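Local coordinates for putative cytosine/guanine deaminase (PDB 2PAJ), which catalyses the zinc-dependent hydrolytic deamination of 2-amino-4-hydroxypteridines such as isoxanthopterin to 2,4-dihydroxypteridines, releasing ammonium, at residues 74-79 with 283-288; 135-140 with 244-249; 163-168 with 396-401; 308-313 with 334-339; 339-342 with 348-351. All coordinates share one frame; numbering follows the deposited sequence.

Contact 1: residues 74-79 with 283-288. With ZN (zinc ion), chain B.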
# COMPACT_ATOMS: atom_id res chain seq x y z
N ASN A 74 -0.47 1.88 1.61
CA ASN A 74 0.49 0.83 1.32
C ASN A 74 0.84 0.93 -0.16
O ASN A 74 -0.03 0.83 -1.01
CB ASN A 74 -0.12 -0.53 1.63
CG ASN A 74 0.75 -1.68 1.18
OD1 ASN A 74 1.80 -1.94 1.75
ND2 ASN A 74 0.31 -2.37 0.13
N THR A 75 2.12 1.12 -0.47
CA THR A 75 2.56 1.26 -1.84
C THR A 75 3.23 0.06 -2.50
O THR A 75 3.77 0.18 -3.60
CB THR A 75 3.50 2.47 -2.00
OG1 THR A 75 4.69 2.27 -1.22
CG2 THR A 75 2.81 3.72 -1.53
N HIS A 76 3.19 -1.10 -1.85
CA HIS A 76 3.76 -2.32 -2.42
C HIS A 76 3.27 -3.56 -1.68
O HIS A 76 3.23 -3.58 -0.45
CB HIS A 76 5.29 -2.27 -2.40
CG HIS A 76 5.93 -3.43 -3.10
ND1 HIS A 76 5.75 -3.68 -4.43
CD2 HIS A 76 6.70 -4.43 -2.62
CE1 HIS A 76 6.38 -4.80 -4.75
NE2 HIS A 76 6.97 -5.27 -3.67
N HIS A 77 2.89 -4.60 -2.43
CA HIS A 77 2.33 -5.82 -1.86
C HIS A 77 2.31 -6.97 -2.88
O HIS A 77 2.59 -6.77 -4.05
CB HIS A 77 0.89 -5.55 -1.42
CG HIS A 77 0.43 -6.39 -0.27
ND1 HIS A 77 0.87 -7.68 -0.06
CD2 HIS A 77 -0.48 -6.14 0.70
CE1 HIS A 77 0.25 -8.19 0.99
NE2 HIS A 77 -0.58 -7.27 1.47
N HIS A 78 1.96 -8.16 -2.41
CA HIS A 78 1.83 -9.36 -3.24
C HIS A 78 0.75 -10.21 -2.57
O HIS A 78 1.03 -11.29 -2.07
CB HIS A 78 3.14 -10.15 -3.30
CG HIS A 78 4.29 -9.38 -3.86
ND1 HIS A 78 4.25 -8.75 -5.08
CD2 HIS A 78 5.52 -9.14 -3.35
CE1 HIS A 78 5.41 -8.15 -5.30
NE2 HIS A 78 6.20 -8.37 -4.27
N LEU A 79 -0.49 -9.71 -2.57
CA LEU A 79 -1.62 -10.37 -1.93
C LEU A 79 -1.84 -11.87 -2.12
O LEU A 79 -2.44 -12.51 -1.26
CB LEU A 79 -2.94 -9.65 -2.26
CG LEU A 79 -3.49 -8.48 -1.42
CD1 LEU A 79 -3.20 -8.70 0.05
CD2 LEU A 79 -2.89 -7.18 -1.88
N TYR A 283 10.15 2.57 -7.24
CA TYR A 283 10.63 1.20 -7.07
C TYR A 283 10.55 0.60 -5.68
O TYR A 283 10.64 1.29 -4.67
CB TYR A 283 12.07 1.06 -7.51
CG TYR A 283 12.30 1.31 -8.98
CD1 TYR A 283 12.65 2.57 -9.44
CD2 TYR A 283 12.17 0.27 -9.91
CE1 TYR A 283 12.86 2.80 -10.77
CE2 TYR A 283 12.38 0.48 -11.25
CZ TYR A 283 12.73 1.75 -11.67
OH TYR A 283 12.97 1.99 -13.00
N ALA A 284 10.41 -0.72 -5.67
CA ALA A 284 10.37 -1.51 -4.46
C ALA A 284 11.67 -2.31 -4.38
O ALA A 284 12.37 -2.49 -5.38
CB ALA A 284 9.18 -2.46 -4.48
N HIS A 285 11.99 -2.78 -3.19
CA HIS A 285 13.18 -3.59 -2.93
C HIS A 285 14.47 -3.02 -3.51
O HIS A 285 15.24 -3.75 -4.12
CB HIS A 285 12.96 -5.02 -3.45
CG HIS A 285 11.81 -5.72 -2.79
ND1 HIS A 285 10.85 -5.05 -2.05
CD2 HIS A 285 11.43 -7.02 -2.78
CE1 HIS A 285 9.94 -5.90 -1.61
NE2 HIS A 285 10.27 -7.11 -2.05
N LEU A 286 14.70 -1.73 -3.35
CA LEU A 286 15.94 -1.20 -3.86
C LEU A 286 16.92 -0.98 -2.72
O LEU A 286 17.05 0.13 -2.18
CB LEU A 286 15.74 0.11 -4.63
CG LEU A 286 15.45 1.44 -3.94
CD1 LEU A 286 15.49 2.52 -5.02
CD2 LEU A 286 14.09 1.41 -3.23
N VAL A 287 17.56 -2.08 -2.32
CA VAL A 287 18.57 -2.06 -1.26
C VAL A 287 19.86 -1.93 -2.05
O VAL A 287 19.88 -2.27 -3.24
CB VAL A 287 18.57 -3.39 -0.48
CG1 VAL A 287 18.86 -4.54 -1.45
CG2 VAL A 287 19.60 -3.35 0.64
N LYS A 288 20.93 -1.44 -1.43
CA LYS A 288 22.20 -1.27 -2.15
C LYS A 288 22.06 -0.20 -3.24
O LYS A 288 21.64 -0.49 -4.36
CB LYS A 288 22.63 -2.58 -2.83
CG LYS A 288 22.43 -3.83 -2.00
CD LYS A 288 22.80 -5.08 -2.82
CE LYS A 288 22.38 -6.38 -2.12
NZ LYS A 288 22.68 -7.60 -2.92
ZN ZN B . 7.84 -7.39 -3.52

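Contact 2: residues 135-140 with 244-249. With ZN (zinc ion), chain B.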
# COMPACT_ATOMS: atom_id res chain seq x y z
N ALA A 135 -2.01 -1.01 -2.37
CA ALA A 135 -1.46 -1.14 -3.70
C ALA A 135 -0.88 -2.54 -3.76
O ALA A 135 -0.03 -2.91 -2.95
CB ALA A 135 -0.37 -0.10 -3.94
N ASP A 136 -1.37 -3.35 -4.70
CA ASP A 136 -0.86 -4.70 -4.84
C ASP A 136 -0.08 -4.88 -6.14
O ASP A 136 -0.54 -4.48 -7.21
CB ASP A 136 -2.00 -5.72 -4.78
CG ASP A 136 -1.50 -7.15 -4.95
OD1 ASP A 136 -0.64 -7.59 -4.15
OD2 ASP A 136 -1.95 -7.84 -5.89
N HIS A 137 1.11 -5.45 -6.02
CA HIS A 137 1.98 -5.72 -7.16
C HIS A 137 1.60 -7.14 -7.57
O HIS A 137 2.29 -8.11 -7.23
CB HIS A 137 3.46 -5.65 -6.76
CG HIS A 137 4.40 -5.66 -7.93
ND1 HIS A 137 5.77 -5.67 -7.78
CD2 HIS A 137 4.17 -5.64 -9.26
CE1 HIS A 137 6.34 -5.66 -8.97
NE2 HIS A 137 5.39 -5.64 -9.88
N ASN A 138 0.48 -7.25 -8.26
CA ASN A 138 -0.05 -8.53 -8.71
C ASN A 138 0.69 -9.02 -9.95
O ASN A 138 0.87 -8.28 -10.92
CB ASN A 138 -1.55 -8.40 -8.98
CG ASN A 138 -2.17 -9.71 -9.44
OD1 ASN A 138 -1.68 -10.79 -9.11
ND2 ASN A 138 -3.28 -9.62 -10.17
N TYR A 139 1.14 -10.26 -9.91
CA TYR A 139 1.84 -10.80 -11.06
C TYR A 139 1.41 -12.21 -11.43
O TYR A 139 2.12 -12.92 -12.16
CB TYR A 139 3.36 -10.69 -10.91
CG TYR A 139 3.96 -11.38 -9.72
CD1 TYR A 139 4.02 -12.77 -9.65
CD2 TYR A 139 4.56 -10.64 -8.71
CE1 TYR A 139 4.67 -13.40 -8.62
CE2 TYR A 139 5.21 -11.24 -7.67
CZ TYR A 139 5.26 -12.63 -7.63
OH TYR A 139 5.91 -13.24 -6.59
N VAL A 140 0.24 -12.60 -10.95
CA VAL A 140 -0.27 -13.89 -11.35
C VAL A 140 -1.10 -13.61 -12.62
O VAL A 140 -2.23 -13.12 -12.58
CB VAL A 140 -1.10 -14.58 -10.24
CG1 VAL A 140 -0.63 -14.10 -8.88
CG2 VAL A 140 -2.58 -14.37 -10.44
N ARG A 244 1.13 5.45 -14.05
CA ARG A 244 2.43 5.48 -13.40
C ARG A 244 3.12 4.12 -13.56
O ARG A 244 2.48 3.12 -13.87
CB ARG A 244 2.29 5.82 -11.91
CG ARG A 244 1.70 7.18 -11.69
CD ARG A 244 2.17 7.81 -10.42
NE ARG A 244 1.89 9.24 -10.46
CZ ARG A 244 2.53 10.15 -9.73
NH1 ARG A 244 3.49 9.78 -8.89
NH2 ARG A 244 2.22 11.42 -9.87
N MET A 245 4.44 4.10 -13.35
CA MET A 245 5.22 2.88 -13.49
C MET A 245 5.83 2.44 -12.17
O MET A 245 6.30 3.26 -11.38
CB MET A 245 6.31 3.10 -14.52
CG MET A 245 5.81 3.41 -15.93
SD MET A 245 6.99 4.39 -16.83
CE MET A 245 6.19 5.86 -16.80
N HIS A 246 5.84 1.13 -11.93
CA HIS A 246 6.39 0.58 -10.71
C HIS A 246 7.02 -0.78 -10.94
O HIS A 246 6.53 -1.57 -11.73
CB HIS A 246 5.29 0.47 -9.66
CG HIS A 246 5.69 -0.28 -8.43
ND1 HIS A 246 5.17 -1.51 -8.11
CD2 HIS A 246 6.58 0.02 -7.45
CE1 HIS A 246 5.71 -1.94 -6.99
NE2 HIS A 246 6.57 -1.03 -6.57
N SER A 247 8.12 -1.06 -10.24
CA SER A 247 8.79 -2.35 -10.37
C SER A 247 9.78 -2.65 -9.23
O SER A 247 10.14 -1.76 -8.46
CB SER A 247 9.54 -2.42 -11.72
OG SER A 247 10.14 -3.69 -11.93
N HIS A 248 10.17 -3.92 -9.14
CA HIS A 248 11.14 -4.40 -8.17
C HIS A 248 12.50 -4.05 -8.79
O HIS A 248 12.81 -4.48 -9.90
CB HIS A 248 11.04 -5.92 -8.05
CG HIS A 248 10.09 -6.41 -6.99
ND1 HIS A 248 9.31 -7.53 -7.15
CD2 HIS A 248 9.87 -5.98 -5.72
CE1 HIS A 248 8.65 -7.78 -6.04
NE2 HIS A 248 8.97 -6.85 -5.15
N LEU A 249 13.32 -3.27 -8.10
CA LEU A 249 14.62 -2.93 -8.66
C LEU A 249 15.72 -3.71 -7.97
O LEU A 249 16.21 -3.31 -6.92
CB LEU A 249 14.89 -1.43 -8.52
CG LEU A 249 16.01 -0.88 -9.41
CD1 LEU A 249 15.84 0.61 -9.54
CD2 LEU A 249 17.39 -1.23 -8.85
ZN ZN B . 7.84 -7.39 -3.52

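Contact 3: residues 163-168 with 396-401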
# COMPACT_ATOMS: atom_id res chain seq x y z
N ARG A 163 -9.69 1.92 -1.12
CA ARG A 163 -9.21 2.42 -2.40
C ARG A 163 -8.18 1.38 -2.81
O ARG A 163 -7.36 0.98 -1.99
CB ARG A 163 -8.47 3.75 -2.27
CG ARG A 163 -9.22 4.91 -1.69
CD ARG A 163 -8.26 6.09 -1.60
NE ARG A 163 -8.85 7.24 -0.95
CZ ARG A 163 -9.75 8.02 -1.52
NH1 ARG A 163 -10.14 7.76 -2.76
NH2 ARG A 163 -10.27 9.05 -0.86
N PHE A 164 -8.21 0.96 -4.07
CA PHE A 164 -7.26 -0.04 -4.54
C PHE A 164 -6.43 0.46 -5.71
O PHE A 164 -6.93 1.16 -6.58
CB PHE A 164 -8.00 -1.31 -4.94
CG PHE A 164 -7.09 -2.47 -5.22
CD1 PHE A 164 -6.33 -3.04 -4.20
CD2 PHE A 164 -6.97 -2.97 -6.51
CE1 PHE A 164 -5.47 -4.10 -4.45
CE2 PHE A 164 -6.12 -4.04 -6.78
CZ PHE A 164 -5.36 -4.61 -5.75
N VAL A 165 -5.15 0.11 -5.70
CA VAL A 165 -4.25 0.51 -6.77
C VAL A 165 -3.65 -0.76 -7.36
O VAL A 165 -2.87 -1.45 -6.71
CB VAL A 165 -3.11 1.41 -6.23
CG1 VAL A 165 -2.14 1.75 -7.34
CG2 VAL A 165 -3.67 2.66 -5.63
N LEU A 166 -4.03 -1.08 -8.59
CA LEU A 166 -3.51 -2.27 -9.25
C LEU A 166 -2.16 -2.05 -9.91
O LEU A 166 -2.02 -1.19 -10.78
CB LEU A 166 -4.51 -2.78 -10.29
CG LEU A 166 -4.07 -4.01 -11.09
CD1 LEU A 166 -3.76 -5.16 -10.15
CD2 LEU A 166 -5.16 -4.39 -12.08
N LEU A 167 -1.18 -2.83 -9.50
CA LEU A 167 0.17 -2.75 -10.06
C LEU A 167 0.34 -3.99 -10.94
O LEU A 167 0.95 -4.98 -10.54
CB LEU A 167 1.21 -2.74 -8.93
CG LEU A 167 1.00 -1.82 -7.73
CD1 LEU A 167 2.17 -1.96 -6.78
CD2 LEU A 167 0.85 -0.39 -8.20
N ARG A 168 -0.22 -3.91 -12.15
CA ARG A 168 -0.21 -5.00 -13.11
C ARG A 168 1.21 -5.45 -13.44
O ARG A 168 1.92 -4.79 -14.20
CB ARG A 168 -0.94 -4.55 -14.38
CG ARG A 168 -1.70 -5.64 -15.14
CD ARG A 168 -0.77 -6.64 -15.81
NE ARG A 168 -1.49 -7.57 -16.68
CZ ARG A 168 -0.92 -8.56 -17.36
NH1 ARG A 168 0.38 -8.76 -17.27
NH2 ARG A 168 -1.66 -9.36 -18.11
N ARG A 396 1.45 10.75 -2.67
CA ARG A 396 2.03 11.54 -3.74
C ARG A 396 2.90 10.71 -4.68
O ARG A 396 3.13 11.10 -5.83
CB ARG A 396 2.81 12.74 -3.17
CG ARG A 396 1.88 13.93 -2.80
CD ARG A 396 2.62 15.28 -2.65
NE ARG A 396 3.52 15.34 -1.49
CZ ARG A 396 3.18 15.75 -0.26
NH1 ARG A 396 1.94 16.17 0.02
NH2 ARG A 396 4.08 15.75 0.72
N VAL A 397 3.36 9.56 -4.21
CA VAL A 397 4.17 8.67 -5.02
C VAL A 397 3.26 7.94 -6.01
O VAL A 397 3.64 7.67 -7.16
CB VAL A 397 4.94 7.66 -4.13
CG1 VAL A 397 5.41 6.49 -4.95
CG2 VAL A 397 6.12 8.37 -3.46
N MET A 398 2.05 7.64 -5.57
CA MET A 398 1.10 6.95 -6.43
C MET A 398 0.20 7.95 -7.19
O MET A 398 -0.67 7.55 -7.97
CB MET A 398 0.28 5.95 -5.61
CG MET A 398 1.12 4.90 -4.89
SD MET A 398 0.41 3.25 -4.74
CE MET A 398 -0.78 3.52 -3.50
N GLY A 399 0.40 9.23 -6.95
CA GLY A 399 -0.39 10.23 -7.66
C GLY A 399 -1.74 10.58 -7.09
O GLY A 399 -2.50 11.35 -7.70
N LEU A 400 -2.07 10.02 -5.93
CA LEU A 400 -3.33 10.32 -5.26
C LEU A 400 -3.11 11.51 -4.32
O LEU A 400 -3.11 11.36 -3.10
CB LEU A 400 -3.79 9.10 -4.48
CG LEU A 400 -4.26 7.91 -5.32
CD1 LEU A 400 -4.63 6.77 -4.40
CD2 LEU A 400 -5.47 8.32 -6.17
N ASP A 401 -2.94 12.69 -4.91
CA ASP A 401 -2.66 13.93 -4.21
C ASP A 401 -3.71 14.55 -3.29
O ASP A 401 -3.39 15.47 -2.54
CB ASP A 401 -2.18 14.96 -5.22
CG ASP A 401 -1.02 14.46 -6.04
OD1 ASP A 401 -0.20 13.70 -5.48
OD2 ASP A 401 -0.91 14.81 -7.24

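Contact 4: residues 308-313 with 334-339. With ZN (zinc ion), chain B.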
# COMPACT_ATOMS: atom_id res chain seq x y z
N PRO A 308 10.88 -2.61 5.17
CA PRO A 308 11.83 -3.13 6.15
C PRO A 308 11.70 -4.61 6.57
O PRO A 308 12.66 -5.37 6.42
CB PRO A 308 11.67 -2.16 7.32
CG PRO A 308 10.28 -1.67 7.17
CD PRO A 308 10.16 -1.45 5.70
N GLN A 309 10.54 -5.02 7.08
CA GLN A 309 10.34 -6.41 7.51
C GLN A 309 10.65 -7.43 6.41
O GLN A 309 11.15 -8.52 6.68
CB GLN A 309 8.91 -6.63 7.99
CG GLN A 309 8.59 -5.92 9.28
CD GLN A 309 7.14 -6.07 9.67
OE1 GLN A 309 6.25 -5.61 8.96
NE2 GLN A 309 6.89 -6.71 10.80
N SER A 310 10.34 -7.07 5.18
CA SER A 310 10.58 -7.95 4.05
C SER A 310 12.05 -7.87 3.65
O SER A 310 12.72 -8.88 3.47
CB SER A 310 9.69 -7.54 2.89
OG SER A 310 9.64 -8.56 1.90
N ASN A 311 12.56 -6.64 3.52
CA ASN A 311 13.95 -6.42 3.14
C ASN A 311 14.94 -7.05 4.11
O ASN A 311 16.13 -7.17 3.81
CB ASN A 311 14.25 -4.92 2.99
CG ASN A 311 13.53 -4.30 1.80
OD1 ASN A 311 13.18 -4.99 0.83
ND2 ASN A 311 13.33 -2.99 1.86
N GLY A 312 14.46 -7.45 5.28
CA GLY A 312 15.34 -8.07 6.25
C GLY A 312 15.70 -9.47 5.76
O GLY A 312 16.86 -9.89 5.83
N ARG A 313 14.69 -10.19 5.27
CA ARG A 313 14.85 -11.55 4.75
C ARG A 313 15.57 -11.42 3.41
O ARG A 313 15.22 -12.06 2.41
CB ARG A 313 13.48 -12.22 4.57
CG ARG A 313 13.60 -13.73 4.38
CD ARG A 313 12.27 -14.45 4.10
NE ARG A 313 11.73 -14.18 2.77
CZ ARG A 313 10.97 -15.04 2.07
NH1 ARG A 313 10.65 -16.23 2.58
NH2 ARG A 313 10.51 -14.69 0.87
N GLY A 334 5.59 0.16 2.29
CA GLY A 334 4.85 -0.97 1.81
C GLY A 334 5.27 -2.18 2.62
O GLY A 334 6.26 -2.15 3.32
N VAL A 335 4.49 -3.24 2.51
CA VAL A 335 4.74 -4.50 3.18
C VAL A 335 4.42 -5.45 2.04
O VAL A 335 3.28 -5.45 1.57
CB VAL A 335 3.72 -4.71 4.35
CG1 VAL A 335 3.04 -3.41 4.65
CG2 VAL A 335 2.65 -5.76 4.00
N ASP A 336 5.37 -6.24 1.55
CA ASP A 336 4.97 -7.08 0.42
C ASP A 336 4.86 -8.58 0.63
O ASP A 336 5.74 -9.20 1.20
CB ASP A 336 5.85 -6.81 -0.80
CG ASP A 336 7.29 -7.31 -0.65
OD1 ASP A 336 7.76 -8.01 -1.58
OD2 ASP A 336 7.95 -7.00 0.35
N GLY A 337 3.76 -9.15 0.17
CA GLY A 337 3.56 -10.60 0.29
C GLY A 337 4.01 -11.31 1.56
O GLY A 337 5.19 -11.32 1.90
N ALA A 338 3.06 -11.93 2.23
CA ALA A 338 3.31 -12.66 3.46
C ALA A 338 4.39 -13.74 3.28
O ALA A 338 4.83 -14.37 4.24
CB ALA A 338 2.01 -13.30 3.96
N ALA A 339 4.82 -13.96 2.05
CA ALA A 339 5.82 -14.98 1.80
C ALA A 339 7.18 -14.50 2.24
O ALA A 339 8.08 -15.29 2.52
CB ALA A 339 5.85 -15.34 0.32
ZN ZN B . 7.84 -7.39 -3.52

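Contact 5: residues 339-342 with 348-351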
# COMPACT_ATOMS: atom_id res chain seq x y z
N ALA A 339 4.82 -13.96 2.05
CA ALA A 339 5.82 -14.98 1.80
C ALA A 339 7.18 -14.50 2.24
O ALA A 339 8.08 -15.29 2.52
CB ALA A 339 5.85 -15.34 0.32
N SER A 340 7.32 -13.19 2.32
CA SER A 340 8.57 -12.58 2.72
C SER A 340 8.38 -11.75 3.99
O SER A 340 9.34 -11.39 4.65
CB SER A 340 9.06 -11.69 1.59
OG SER A 340 10.28 -11.07 1.93
N ASN A 341 7.13 -11.47 4.32
CA ASN A 341 6.80 -10.68 5.48
C ASN A 341 5.56 -11.24 6.16
O ASN A 341 4.44 -10.92 5.78
CB ASN A 341 6.57 -9.23 5.04
CG ASN A 341 6.30 -8.30 6.20
OD1 ASN A 341 6.00 -7.13 5.98
ND2 ASN A 341 6.40 -8.80 7.41
N GLU A 342 5.78 -12.09 7.16
CA GLU A 342 4.71 -12.74 7.92
C GLU A 342 3.80 -11.74 8.64
O GLU A 342 2.68 -12.07 9.00
CB GLU A 342 5.28 -13.70 8.97
CG GLU A 342 6.04 -14.94 8.46
CD GLU A 342 7.37 -14.62 7.77
OE1 GLU A 342 8.03 -13.62 8.12
OE2 GLU A 342 7.77 -15.40 6.88
N SER A 348 2.84 -3.05 11.87
CA SER A 348 4.07 -3.79 12.10
C SER A 348 5.18 -3.16 11.28
O SER A 348 6.31 -3.03 11.76
CB SER A 348 3.90 -5.25 11.67
OG SER A 348 2.82 -5.86 12.34
N GLU A 349 4.85 -2.78 10.05
CA GLU A 349 5.79 -2.17 9.12
C GLU A 349 6.29 -0.82 9.56
O GLU A 349 7.48 -0.53 9.51
CB GLU A 349 5.16 -2.06 7.73
CG GLU A 349 5.42 -3.26 6.83
CD GLU A 349 6.89 -3.37 6.43
OE1 GLU A 349 7.49 -2.33 6.07
OE2 GLU A 349 7.45 -4.48 6.47
N VAL A 350 5.36 0.02 9.98
CA VAL A 350 5.68 1.35 10.44
C VAL A 350 6.53 1.29 11.72
O VAL A 350 7.43 2.10 11.94
CB VAL A 350 4.36 2.14 10.66
CG1 VAL A 350 4.50 3.18 11.73
CG2 VAL A 350 3.96 2.77 9.34
N HIS A 351 6.27 0.28 12.54
CA HIS A 351 7.01 0.09 13.78
C HIS A 351 8.46 -0.26 13.49
O HIS A 351 9.39 0.24 14.13
CB HIS A 351 6.38 -1.03 14.58
CG HIS A 351 6.95 -1.18 15.95
ND1 HIS A 351 7.06 -2.40 16.58
CD2 HIS A 351 7.41 -0.27 16.83
CE1 HIS A 351 7.56 -2.23 17.79
NE2 HIS A 351 7.77 -0.95 17.97

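Contact 1: residues 74-79 with 283-288
The imidazole of His-76 carries the methyl group of Ala-284 over one face. CB of Ala-284 lies 3.5 Å from the ring centroid of His-76 and almost exactly on the ring normal, a well-centred CH-pi contact. An edge of the same imidazole turns toward the face of His-285, giving an offset edge-to-face pair whose planes meet at 79°; here NE2 of His-76 approaches CE1 of His-285 to 3.7 Å. With CG anti to the backbone N (chi1 -174°), the His-76 ring reaches across to both partners, and its NE2 binds the zinc at 2.3 Å. His-78 gives the metal a second NE2, while its ND1 is hydrogen-bonded to the carbonyl of His-137, so the ring is held at both nitrogens, by zinc and by a carbonyl. The two ligands form the His-X-His signature of the amidohydrolase superfamily. His-285 belongs to the metal site too, but its NE2 stands 2.9 Å from the zinc, longer than the bonds of His-76 and His-78; it probably also binds the substrate. The loop 74-79 follows strand 67-73, and Ala-284 ends strand 281-284, where its methyl also touches Ala-305 of strand 303-306 and both His-246 and His-248 of strand 244-248.

Contact 2: residues 135-140 with 244-249
His-137 packs against both His-246 and His-248, and the three imidazoles form an aromatic cluster with no two planes parallel. His-246 presents an edge to the face of His-137, its CE1 3.8 Å from ND1 of His-137 and displaced from the ring centre toward the rim; the planes meet at 63°. The second pair is oblique. His-137 brings its ND1 and CE1 over one face of His-248, with CE1 of His-137 4.0 Å from ND1 of His-248 and the planes 56° apart. A CG anti to the backbone N (chi1 -169°) extends the His-137 ring toward 244-249, and NE2 is then anchored by a hydrogen bond to the carbonyl of Ala-218. His-246 is also stacked on Trp-282. His-137 follows strand 131-136 and His-248 ends strand 244-248, at the C-terminal rim of the barrel where amidohydrolases assemble their metal centre, and His-248 binds the zinc through NE2 at 2.1 Å. No hydrogen bond joins the segments, so the cluster coheres through ring packing. The implication is a division of labour: His-248 is tethered by zinc, His-137 by a backbone carbonyl, and the latter ring, itself no ligand, lies against one face of the former, probably restricting its tilt.

Contact 3: residues 163-168 with 396-401
The direct contacts between these segments are apolar, and Val-165 and Met-398 carry most of them. Both methyls of Val-165 are used: CG2 meets CE of Met-398 at 3.7 Å, while CG1 lies 3.9 Å from SD of Met-398. The methionine chain achieves this double touch by bending at both chi2 and chi3 (-146° and -74°), which lays the thioether across the fork of the valine. Leu-400 adds a looser contact, its CD1 standing 4.4 Å from CG2 of Val-165, the same methyl that meets Met-398.

In the (beta/alpha)8 barrel of the amidohydrolases the inward-pointing residues of the strands fill the core, and Val-165 does so for strand 163-168. Met-398 comes in from the end of helix 383-398 and also packs on Ala-135 of strand 131-136, with its side chain about 13 Å from the zinc.

Backbone geometry brings Leu-400 to the strand. Gly-399 leaves the helix with a positive phi of 84°, and Leu-400 then sits at the centre of an inverse gamma turn.

Polar bonds lie at the margins: Arg-163 makes a salt bridge with Asp-413, and Arg-168, at the far end of the strand, makes two, with Glu-188 and Asp-196.

Contact 4: residues 308-313 with 334-339
Ser-310 and Asp-336 form the tight, buried side of a contact that belongs to the metal centre of the amidohydrolase barrel, in which an aspartate following a late strand supplies a zinc ligand. OG of Ser-310 donates to OD2 of Asp-336 at 2.8 Å, arriving on the syn side but 32° out of the carboxylate plane. The serine hydroxyl is itself hydrogen-bonded to Ser-340, a second-shell pair placed to steady the first-shell carboxylate. Asp-336 divides its work between two oxygens: OD2 faces the serine, while OD1 binds the zinc and also takes a weak hydrogen bond from NE2 of His-285.

The solvent side is looser. Arg-313, just past the end of helix 308-312, is exposed and lays one face of its guanidinium over the carbonyl of Ala-339, a placement too poorly angled to make a hydrogen bond. Its firm polar partner is Glu-87, which makes a salt bridge with NH1. The aspartate chi1 of 71° sets CG between the backbone N and the carbonyl carbon, bringing the carboxylate to the metal, with OD1 of Asp-336 2.0 Å from the zinc.

Contact 5: residues 339-342 with 348-351
OE2 of Glu-349 is the polar atom on which this small contact turns, approached by the amide end of Asn-341 and by the backbone N of Gln-309. As modelled, OD1 of Asn-341 lies 3.1 Å from OE2 of Glu-349, although oxygen and nitrogen of that amide are probably interchanged. Gln-309 N makes a weak hydrogen bond to the same carboxylate oxygen. The amide and carboxylate planes are 71° apart, so the two flat groups meet well away from parallel. Asn-341 extends fully toward its partner, with CG anti to the backbone N (chi1 -177°), whereas Glu-349 folds back at chi2 (-68°) to bring its carboxylate across from the side of its helix. Both side chains are buried and both also touch Val-335, the residue before the zinc ligand Asp-336; the side chain of Asn-341 comes within about 5 Å of that of Asp-336 and about 9 Å of the metal. The pair thus belongs to the surroundings of the zinc site without reaching the ion. In the fold, it links the turn after helix 337-340 with the start of helix 346-359, and helix 308-312 packs against both, Gln-309 on Asn-341 and Pro-308 on Glu-349.

How the contacts relate
From the N terminus, contact 1 opens at 74-79 and returns only at 283-288, joining the loop after the strand 67-73 to the end of strand 281-284. Contact 2 falls wholly within that span and joins the loop after strand 131-136 to strand 244-248. Contact 3 opens at 163-168 while both are still open and closes last, at 396-401, so it crosses each of them and ties helix 383-398 to the barrel interior. Contact 4 begins after contact 1 has closed and lies within the span of contact 3, as does contact 5, which takes up Ala-339 where contact 4 ends. Contacts 1, 2 and 4 converge on one zinc; contact 5 adjoins contact 4, and contact 3 lies away from the metal.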